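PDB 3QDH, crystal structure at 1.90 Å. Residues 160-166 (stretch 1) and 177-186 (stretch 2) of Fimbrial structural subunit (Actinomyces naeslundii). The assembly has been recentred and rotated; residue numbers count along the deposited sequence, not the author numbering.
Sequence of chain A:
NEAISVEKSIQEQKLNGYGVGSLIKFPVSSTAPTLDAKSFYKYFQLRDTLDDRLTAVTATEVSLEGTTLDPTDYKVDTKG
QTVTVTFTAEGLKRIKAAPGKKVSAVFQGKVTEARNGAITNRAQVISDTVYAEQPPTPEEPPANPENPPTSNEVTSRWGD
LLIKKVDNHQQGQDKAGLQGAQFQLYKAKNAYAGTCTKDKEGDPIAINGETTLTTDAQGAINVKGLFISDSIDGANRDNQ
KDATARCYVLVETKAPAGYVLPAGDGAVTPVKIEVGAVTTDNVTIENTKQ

Stretch 1, residues 160-166: DLLIKKV
Stretch 2 177-186: GLQGAQFQLY

How does the contact begin, at the start of stretch 2? Gly-177 lies against the C-terminal end of stretch 1, with its CA 4.6 Å from the CA of Val-166, the tightest approach of the two backbones in the register. Its CA also sits 3.3 Å from Lys-165 O in a CA-H...O contact with an angle of 140° at the hydrogen. Gly-177 has psi 145°, and Leu-178 continues the extended path at phi/psi -111/117°. Leu-178 N lies 2.8 Å from Lys-165 O, and the N-H...O angle of 158° makes a well-aligned hydrogen bond. It is the only hydrogen bond between the stretches, and the same carbonyl oxygen also receives the CA-H of Gly-177.

What does the side chain of Leu-178 do beside that bond? Its CA-to-CB bond points toward stretch 1, and chi1 -52° (m) with chi2 178° (t) places CD1 3.7 Å from Val-166 C and 4.2 Å from Lys-165 NZ. The leucine thus packs on backbone as well as on the end of the lysine. Val-166, chi1 -68° (m), points its CA-to-CB bond away from stretch 2, yet its CG1 still comes within 4.4 Å of Gly-177 CA.

How does the chain pass from this anchor into the strand? Gln-179 (phi/psi -75/148°) directs its CA-to-CB bond away, and Gly-180 follows at 89/0°, a positive phi that by itself favours glycine; neither touches stretch 1. Ala-181 (-70/141°) points back toward it, its CB 3.8 Å from Lys-165 CG. The lysine (-95/122°) runs its side chain past this methyl with chi1 to chi4 of -168° (t), 71° (p), -177° (t) and 63° (p), and it is covalently bonded to a group elsewhere in the structure.

What surrounds Phe-183 once the strand 182-186 is under way? The aromatic ring, set by backbone -133/160°, chi1 -68° (m) and chi2 -92°, meets two residues of strand 160-165. Ile-163 (-104/136°), chi1 -58° (m) and chi2 156° (t), lies over one face, with CG2 4.4 Å from Phe-183 CE2. Lys-165 lies at the edge, near the ring plane, where its CD is 3.9 Å from Phe-183 CZ.

How do the strands remain in contact at the far end without backbone hydrogen bonds? Their N-to-C directions make an angle of 150°, roughly antiparallel, and their axes come no closer than 10.1 Å, so side chains fill the gap. Ile-163 CA is 9.5 Å from Phe-183 CA, and Leu-161 CA is 10.7 Å from Leu-185 CA. Leu-185 (-104/137°), chi1 -84° (m) and chi2 156° (t), meets Leu-161 (-143/128°), chi1 179° (t) and chi2 68° (p), through their CD2 atoms, 4.0 Å apart. Gln-182, Gln-184 and Tyr-186 alternate with these inward residues and do not reach stretch 1.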

# COMPACT_ATOMS: atom_id res chain seq x y z
N ASP A 160 1.29 -14.80 3.92
CA ASP A 160 0.40 -15.61 3.11
C ASP A 160 -0.34 -16.64 3.97
O ASP A 160 -0.04 -16.81 5.15
CB ASP A 160 1.15 -16.27 1.96
CG ASP A 160 2.33 -17.12 2.42
OD1 ASP A 160 2.41 -17.45 3.61
OD2 ASP A 160 3.18 -17.45 1.56
N LEU A 161 -1.32 -17.30 3.37
CA LEU A 161 -2.13 -18.30 4.06
C LEU A 161 -2.44 -19.42 3.09
O LEU A 161 -2.90 -19.17 1.98
CB LEU A 161 -3.42 -17.67 4.60
CG LEU A 161 -4.44 -18.53 5.35
CD1 LEU A 161 -3.90 -19.00 6.69
CD2 LEU A 161 -5.74 -17.75 5.54
N LEU A 162 -2.16 -20.65 3.51
CA LEU A 162 -2.56 -21.83 2.75
C LEU A 162 -3.57 -22.62 3.58
O LEU A 162 -3.27 -23.04 4.70
CB LEU A 162 -1.35 -22.68 2.35
CG LEU A 162 -1.54 -23.99 1.56
CD1 LEU A 162 -2.54 -23.88 0.40
CD2 LEU A 162 -0.19 -24.51 1.05
N ILE A 163 -4.77 -22.77 3.03
CA ILE A 163 -5.86 -23.50 3.66
C ILE A 163 -5.99 -24.85 2.97
O ILE A 163 -5.93 -24.94 1.75
CB ILE A 163 -7.19 -22.71 3.56
CG1 ILE A 163 -7.05 -21.32 4.20
CG2 ILE A 163 -8.34 -23.48 4.22
CD1 ILE A 163 -8.03 -20.28 3.68
N LYS A 164 -6.16 -25.91 3.77
CA LYS A 164 -6.45 -27.24 3.22
C LYS A 164 -7.69 -27.86 3.87
O LYS A 164 -7.73 -28.03 5.10
CB LYS A 164 -5.24 -28.18 3.35
CG LYS A 164 -5.36 -29.46 2.51
CD LYS A 164 -4.08 -30.28 2.54
CE LYS A 164 -4.19 -31.50 1.64
NZ LYS A 164 -2.88 -32.19 1.47
N LYS A 165 -8.69 -28.15 3.05
CA LYS A 165 -9.89 -28.86 3.51
C LYS A 165 -9.70 -30.35 3.25
O LYS A 165 -9.45 -30.75 2.11
CB LYS A 165 -11.14 -28.33 2.79
CG LYS A 165 -12.47 -28.78 3.38
CD LYS A 165 -12.74 -28.13 4.73
CE LYS A 165 -14.04 -28.62 5.35
NZ LYS A 165 -14.01 -30.09 5.65
N VAL A 166 -9.79 -31.16 4.30
CA VAL A 166 -9.57 -32.60 4.19
C VAL A 166 -10.71 -33.42 4.80
O VAL A 166 -11.30 -33.02 5.81
CB VAL A 166 -8.21 -33.05 4.81
CG1 VAL A 166 -7.02 -32.52 4.00
CG2 VAL A 166 -8.10 -32.65 6.28
N GLY A 177 -7.64 -34.06 -0.09
CA GLY A 177 -8.26 -32.74 -0.17
C GLY A 177 -9.67 -32.77 -0.72
O GLY A 177 -9.99 -33.57 -1.60
N LEU A 178 -10.52 -31.89 -0.20
CA LEU A 178 -11.92 -31.79 -0.63
C LEU A 178 -12.21 -30.50 -1.39
O LEU A 178 -12.10 -29.39 -0.84
CB LEU A 178 -12.87 -31.93 0.57
CG LEU A 178 -12.71 -33.11 1.53
CD1 LEU A 178 -13.71 -33.00 2.65
CD2 LEU A 178 -12.87 -34.45 0.80
N GLN A 179 -12.58 -30.67 -2.66
CA GLN A 179 -12.92 -29.57 -3.56
C GLN A 179 -14.30 -28.98 -3.26
O GLN A 179 -15.21 -29.68 -2.80
CB GLN A 179 -12.87 -30.08 -5.01
CG GLN A 179 -12.94 -29.01 -6.10
CD GLN A 179 -12.69 -29.55 -7.50
OE1 GLN A 179 -12.59 -30.76 -7.71
NE2 GLN A 179 -12.59 -28.65 -8.47
N GLY A 180 -14.44 -27.68 -3.51
CA GLY A 180 -15.74 -27.02 -3.49
C GLY A 180 -16.18 -26.48 -2.15
O GLY A 180 -17.27 -25.93 -2.03
N ALA A 181 -15.34 -26.65 -1.13
CA ALA A 181 -15.59 -26.03 0.17
C ALA A 181 -15.40 -24.52 0.03
O ALA A 181 -14.51 -24.06 -0.68
CB ALA A 181 -14.65 -26.60 1.22
N GLN A 182 -16.25 -23.76 0.70
CA GLN A 182 -16.21 -22.30 0.59
C GLN A 182 -15.95 -21.60 1.91
O GLN A 182 -16.51 -21.96 2.95
CB GLN A 182 -17.46 -21.76 -0.12
CG GLN A 182 -17.47 -22.05 -1.62
CD GLN A 182 -18.60 -21.37 -2.37
OE1 GLN A 182 -19.53 -20.82 -1.77
NE2 GLN A 182 -18.53 -21.41 -3.70
N PHE A 183 -15.07 -20.60 1.86
CA PHE A 183 -14.63 -19.85 3.04
C PHE A 183 -14.66 -18.34 2.77
O PHE A 183 -14.66 -17.90 1.63
CB PHE A 183 -13.19 -20.24 3.43
CG PHE A 183 -13.04 -21.64 3.95
CD1 PHE A 183 -13.13 -21.90 5.32
CD2 PHE A 183 -12.78 -22.71 3.09
CE1 PHE A 183 -12.97 -23.20 5.82
CE2 PHE A 183 -12.62 -24.01 3.58
CZ PHE A 183 -12.72 -24.26 4.94
N GLN A 184 -14.69 -17.57 3.86
CA GLN A 184 -14.59 -16.11 3.81
C GLN A 184 -13.66 -15.64 4.93
O GLN A 184 -13.66 -16.21 6.02
CB GLN A 184 -15.97 -15.45 3.95
CG GLN A 184 -16.92 -15.71 2.78
CD GLN A 184 -18.08 -14.73 2.71
OE1 GLN A 184 -18.74 -14.46 3.71
NE2 GLN A 184 -18.33 -14.21 1.52
N LEU A 185 -12.85 -14.62 4.65
CA LEU A 185 -11.89 -14.09 5.62
C LEU A 185 -12.34 -12.78 6.24
O LEU A 185 -12.83 -11.89 5.54
CB LEU A 185 -10.50 -13.93 4.98
CG LEU A 185 -9.60 -15.16 4.93
CD1 LEU A 185 -8.58 -15.04 3.81
CD2 LEU A 185 -8.92 -15.41 6.28
N TYR A 186 -12.16 -12.66 7.55
CA TYR A 186 -12.55 -11.46 8.29
C TYR A 186 -11.39 -10.89 9.10
O TYR A 186 -10.48 -11.61 9.52
CB TYR A 186 -13.72 -11.77 9.24
CG TYR A 186 -15.06 -12.02 8.56
CD1 TYR A 186 -15.43 -13.30 8.15
CD2 TYR A 186 -15.96 -10.97 8.35
CE1 TYR A 186 -16.66 -13.54 7.54
CE2 TYR A 186 -17.20 -11.20 7.74
CZ TYR A 186 -17.54 -12.49 7.34
OH TYR A 186 -18.76 -12.72 6.73